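Nitrate reductase (Ulva prolifera, PDB 5YLY) probably reduces nitrate to nitrite with NADH, its FAD-containing cytochrome b5 reductase domain passing electrons from the nicotinamide toward the heme and molybdenum centres. Local coordinates at residues Glu84-Pro92 and Gly121-Ala129. Numbering follows the deposited sequence.
Sequences EVVMRAYTP and GKFSQILEA. With FAD (flavin-adenine dinucleotide), chain C.
The pyrophosphate of FAD is gripped where strand 85-90, with the Arg-x-Tyr-Thr motif of the ferredoxin reductase family in Arg-88, Tyr-90 and Thr-91, meets the start of helix 122-129. Arg-88 CG packs on Phe-123 CB at 3.5 Å, the two side chains running past each other in opposite senses. Bent at chi2 (-69°), the arginine carries NE to 2.8 Å from FAD O1P; this bond and those from NE and NH2 to O2A are weak and angled, while NH1 is tied back to Met-87 O. The Phe-123 ring wedges between strand side chains: CD1 lies 3.6 Å from Val-86 CG1, and on its other flank the Tyr-90 hydroxyl lies in the ring plane, OH to CD2 3.4 Å. In this FAD-binding beta-barrel the single helix presents its N-terminus to the phosphates: the backbone N of Lys-122, Phe-123 and Ser-124 bind O1A, O1P and O2P, and Ser-124 OG adds a second bond to O2P. Replacing Arg-88 by an alanine would probably leave O2A without its two weak bonds and O1P with the Phe-123 N-H but not the guanidinium, and uncover Phe-123 CB. Tyr-90 OH also bonds FAD O4' at 2.8 Å, tying the ribityl chain to the strand. Near the N-terminal end of the strand, Lys-122 NZ reaches the syn lone pair of Glu-84 OE2 in a 2.8 Å salt bridge, although the glutamate is poorly ordered.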
loop_
_atom_site.group_PDB
_atom_site.type_symbol
_atom_site.label_atom_id
_atom_site.label_comp_id
_atom_site.label_asym_id
_atom_site.label_seq_id
_atom_site.Cartn_x
_atom_site.Cartn_y
_atom_site.Cartn_z
ATOM N N GLU A 84 -26.246 6.199 6.493
ATOM C CA GLU A 84 -25.348 6.423 5.373
ATOM C C GLU A 84 -24.342 5.291 5.356
ATOM O O GLU A 84 -23.774 4.961 6.398
ATOM C CB GLU A 84 -24.619 7.767 5.543
ATOM C CG GLU A 84 -23.742 8.171 4.368
ATOM C CD GLU A 84 -22.863 9.393 4.566
ATOM O OE1 GLU A 84 -22.968 10.053 5.626
ATOM O OE2 GLU A 84 -22.063 9.686 3.649
ATOM N N VAL A 85 -24.134 4.689 4.183
ATOM C CA VAL A 85 -23.131 3.625 4.019
ATOM C C VAL A 85 -21.876 4.310 3.479
ATOM O O VAL A 85 -21.961 5.024 2.475
ATOM C CB VAL A 85 -23.622 2.484 3.089
ATOM C CG1 VAL A 85 -22.610 1.350 3.037
ATOM C CG2 VAL A 85 -24.983 1.953 3.521
ATOM N N VAL A 86 -20.718 4.130 4.164
ATOM C CA VAL A 86 -19.453 4.754 3.772
ATOM C C VAL A 86 -18.485 3.610 3.520
ATOM O O VAL A 86 -18.403 2.698 4.345
ATOM C CB VAL A 86 -18.911 5.738 4.863
ATOM C CG1 VAL A 86 -17.656 6.474 4.381
ATOM C CG2 VAL A 86 -19.992 6.737 5.293
ATOM N N MET A 87 -17.789 3.658 2.383
ATOM C CA MET A 87 -16.891 2.598 1.922
ATOM C C MET A 87 -15.576 3.190 1.413
ATOM O O MET A 87 -15.614 4.220 0.721
ATOM C CB MET A 87 -17.652 1.847 0.798
ATOM C CG MET A 87 -16.869 0.795 0.005
ATOM S SD MET A 87 -17.708 0.580 -1.614
ATOM C CE MET A 87 -16.930 1.863 -2.556
ATOM N N ARG A 88 -14.427 2.517 1.708
ATOM C CA ARG A 88 -13.107 2.912 1.218
ATOM C C ARG A 88 -12.286 1.657 0.965
ATOM O O ARG A 88 -12.526 0.630 1.616
ATOM C CB ARG A 88 -12.353 3.834 2.205
ATOM C CG ARG A 88 -13.016 5.180 2.497
ATOM C CD ARG A 88 -13.020 6.147 1.323
ATOM N NE ARG A 88 -13.562 7.453 1.711
ATOM C CZ ARG A 88 -14.829 7.850 1.572
ATOM N NH1 ARG A 88 -15.738 7.035 1.046
ATOM N NH2 ARG A 88 -15.199 9.057 1.969
ATOM N N ALA A 89 -11.303 1.758 0.059
ATOM C CA ALA A 89 -10.363 0.685 -0.245
ATOM C C ALA A 89 -9.234 0.645 0.795
ATOM O O ALA A 89 -8.766 1.692 1.211
ATOM C CB ALA A 89 -9.753 0.906 -1.616
ATOM N N TYR A 90 -8.788 -0.559 1.190
ATOM C CA TYR A 90 -7.644 -0.739 2.108
ATOM C C TYR A 90 -6.862 -1.962 1.700
ATOM O O TYR A 90 -7.443 -2.987 1.298
ATOM C CB TYR A 90 -8.051 -0.869 3.598
ATOM C CG TYR A 90 -8.659 0.406 4.112
ATOM C CD1 TYR A 90 -7.852 1.474 4.523
ATOM C CD2 TYR A 90 -10.039 0.608 4.069
ATOM C CE1 TYR A 90 -8.407 2.702 4.881
ATOM C CE2 TYR A 90 -10.604 1.817 4.486
ATOM C CZ TYR A 90 -9.785 2.876 4.831
ATOM O OH TYR A 90 -10.371 4.085 5.130
ATOM N N THR A 91 -5.550 -1.857 1.814
ATOM C CA THR A 91 -4.674 -3.010 1.648
ATOM C C THR A 91 -4.177 -3.301 3.050
ATOM O O THR A 91 -3.402 -2.517 3.622
ATOM C CB THR A 91 -3.525 -2.801 0.678
ATOM O OG1 THR A 91 -4.042 -2.488 -0.607
ATOM C CG2 THR A 91 -2.639 -4.073 0.562
ATOM N N PRO A 92 -4.583 -4.435 3.636
ATOM C CA PRO A 92 -4.101 -4.746 5.004
ATOM C C PRO A 92 -2.593 -4.927 5.036
ATOM O O PRO A 92 -1.968 -5.203 4.002
ATOM C CB PRO A 92 -4.738 -6.117 5.305
ATOM C CG PRO A 92 -5.863 -6.228 4.365
ATOM C CD PRO A 92 -5.503 -5.470 3.125
ATOM N N GLY A 121 -11.349 13.434 7.368
ATOM C CA GLY A 121 -11.676 12.304 6.508
ATOM C C GLY A 121 -12.837 11.526 7.082
ATOM O O GLY A 121 -12.823 11.177 8.266
ATOM N N LYS A 122 -13.866 11.268 6.251
ATOM C CA LYS A 122 -15.088 10.592 6.695
ATOM C C LYS A 122 -14.874 9.174 7.283
ATOM O O LYS A 122 -15.225 8.941 8.440
ATOM C CB LYS A 122 -16.124 10.572 5.556
ATOM C CG LYS A 122 -17.523 10.144 5.991
ATOM C CD LYS A 122 -18.624 10.802 5.166
ATOM C CE LYS A 122 -18.741 10.309 3.740
ATOM N NZ LYS A 122 -19.741 11.109 2.966
ATOM N N PHE A 123 -14.345 8.237 6.488
ATOM C CA PHE A 123 -14.198 6.856 6.908
ATOM C C PHE A 123 -13.050 6.611 7.893
ATOM O O PHE A 123 -13.222 5.777 8.795
ATOM C CB PHE A 123 -14.102 5.926 5.704
ATOM C CG PHE A 123 -14.499 4.510 6.045
ATOM C CD1 PHE A 123 -15.807 4.210 6.432
ATOM C CD2 PHE A 123 -13.553 3.487 6.044
ATOM C CE1 PHE A 123 -16.166 2.906 6.785
ATOM C CE2 PHE A 123 -13.921 2.180 6.362
ATOM C CZ PHE A 123 -15.229 1.896 6.715
ATOM N N SER A 124 -11.903 7.323 7.762
ATOM C CA SER A 124 -10.829 7.126 8.755
ATOM C C SER A 124 -11.302 7.538 10.179
ATOM O O SER A 124 -10.947 6.863 11.145
ATOM C CB SER A 124 -9.531 7.819 8.351
ATOM O OG SER A 124 -9.722 9.213 8.188
ATOM N N GLN A 125 -12.167 8.581 10.301
ATOM C CA GLN A 125 -12.713 8.960 11.615
ATOM C C GLN A 125 -13.770 7.930 12.059
ATOM O O GLN A 125 -13.853 7.617 13.246
ATOM C CB GLN A 125 -13.281 10.391 11.620
ATOM C CG GLN A 125 -12.223 11.441 11.403
ATOM C CD GLN A 125 -12.823 12.821 11.289
ATOM O OE1 GLN A 125 -12.915 13.550 12.269
ATOM N NE2 GLN A 125 -13.219 13.225 10.087
ATOM N N ILE A 126 -14.544 7.355 11.102
ATOM C CA ILE A 126 -15.505 6.302 11.449
ATOM C C ILE A 126 -14.742 5.133 12.076
ATOM O O ILE A 126 -15.133 4.648 13.137
ATOM C CB ILE A 126 -16.365 5.871 10.229
ATOM C CG1 ILE A 126 -17.433 6.956 9.931
ATOM C CG2 ILE A 126 -17.029 4.495 10.469
ATOM C CD1 ILE A 126 -18.027 6.858 8.507
ATOM N N LEU A 127 -13.645 4.691 11.415
ATOM C CA LEU A 127 -12.807 3.606 11.917
ATOM C C LEU A 127 -12.229 3.959 13.285
ATOM O O LEU A 127 -12.386 3.185 14.224
ATOM C CB LEU A 127 -11.673 3.306 10.936
ATOM C CG LEU A 127 -12.097 2.690 9.584
ATOM C CD1 LEU A 127 -10.858 2.525 8.679
ATOM C CD2 LEU A 127 -12.791 1.320 9.804
ATOM N N GLU A 128 -11.642 5.158 13.423
ATOM C CA GLU A 128 -11.061 5.600 14.703
ATOM C C GLU A 128 -12.103 5.616 15.841
ATOM O O GLU A 128 -11.751 5.358 16.994
ATOM C CB GLU A 128 -10.394 6.990 14.540
ATOM C CG GLU A 128 -9.633 7.487 15.778
ATOM C CD GLU A 128 -8.446 6.660 16.237
ATOM O OE1 GLU A 128 -7.976 5.791 15.470
ATOM O OE2 GLU A 128 -7.957 6.911 17.361
ATOM N N ALA A 129 -13.385 5.879 15.513
ATOM C CA ALA A 129 -14.433 5.922 16.534
ATOM C C ALA A 129 -14.911 4.517 16.933
ATOM O O ALA A 129 -15.622 4.387 17.930
ATOM C CB ALA A 129 -15.605 6.783 16.065
HETATM P PA FAD C . -12.205 11.341 2.739
HETATM O O1A FAD C . -13.443 11.780 3.426
HETATM O O2A FAD C . -12.431 10.429 1.556
HETATM O O5B FAD C . -11.361 12.667 2.333
HETATM C C5B FAD C . -10.743 12.759 1.031
HETATM C C4B FAD C . -9.315 13.229 1.160
HETATM O O4B FAD C . -9.249 14.483 1.874
HETATM C C3B FAD C . -8.379 12.314 1.935
HETATM O O3B FAD C . -7.963 11.191 1.162
HETATM C C2B FAD C . -7.230 13.265 2.285
HETATM O O2B FAD C . -6.260 13.345 1.248
HETATM C C1B FAD C . -7.958 14.614 2.455
HETATM N N9A FAD C . -8.101 15.055 3.844
HETATM C C8A FAD C . -9.259 15.100 4.577
HETATM N N7A FAD C . -9.095 15.506 5.814
HETATM C C5A FAD C . -7.731 15.734 5.906
HETATM C C6A FAD C . -6.901 16.124 6.980
HETATM N N6A FAD C . -7.311 16.180 8.250
HETATM N N1A FAD C . -5.583 16.295 6.728
HETATM C C2A FAD C . -5.125 16.044 5.495
HETATM N N3A FAD C . -5.802 15.621 4.421
HETATM C C4A FAD C . -7.107 15.482 4.694
HETATM N N1 FAD C . -5.529 4.360 3.559
HETATM C C2 FAD C . -4.956 3.991 4.748
HETATM O O2 FAD C . -4.945 4.776 5.708
HETATM N N3 FAD C . -4.384 2.715 4.875
HETATM C C4 FAD C . -4.326 1.746 3.876
HETATM O O4 FAD C . -3.888 0.636 4.108
HETATM C C4X FAD C . -4.912 2.162 2.603
HETATM N N5 FAD C . -4.865 1.324 1.595
HETATM C C5X FAD C . -5.390 1.741 0.369
HETATM C C6 FAD C . -5.318 0.867 -0.725
HETATM C C7 FAD C . -5.830 1.234 -1.969
HETATM C C7M FAD C . -5.699 0.271 -3.123
HETATM C C8 FAD C . -6.432 2.511 -2.135
HETATM C C8M FAD C . -7.044 2.925 -3.460
HETATM C C9 FAD C . -6.484 3.389 -1.052
HETATM C C9A FAD C . -5.974 3.012 0.199
HETATM N N10 FAD C . -6.043 3.876 1.338
HETATM C C10 FAD C . -5.501 3.495 2.549
HETATM C "C1'" FAD C . -6.809 5.134 1.312
HETATM C "C2'" FAD C . -8.270 4.949 1.728
HETATM O "O2'" FAD C . -9.009 4.290 0.698
HETATM C "C3'" FAD C . -8.963 6.270 2.063
HETATM O "O3'" FAD C . -8.923 7.136 0.935
HETATM C "C4'" FAD C . -8.422 6.966 3.314
HETATM O "O4'" FAD C . -8.653 6.128 4.447
HETATM C "C5'" FAD C . -9.042 8.327 3.568
HETATM O "O5'" FAD C . -10.478 8.207 3.477
HETATM P P FAD C . -11.455 9.108 4.384
HETATM O O1P FAD C . -12.850 8.654 4.192
HETATM O O2P FAD C . -10.941 9.181 5.801
HETATM O O3P FAD C . -11.242 10.543 3.735
#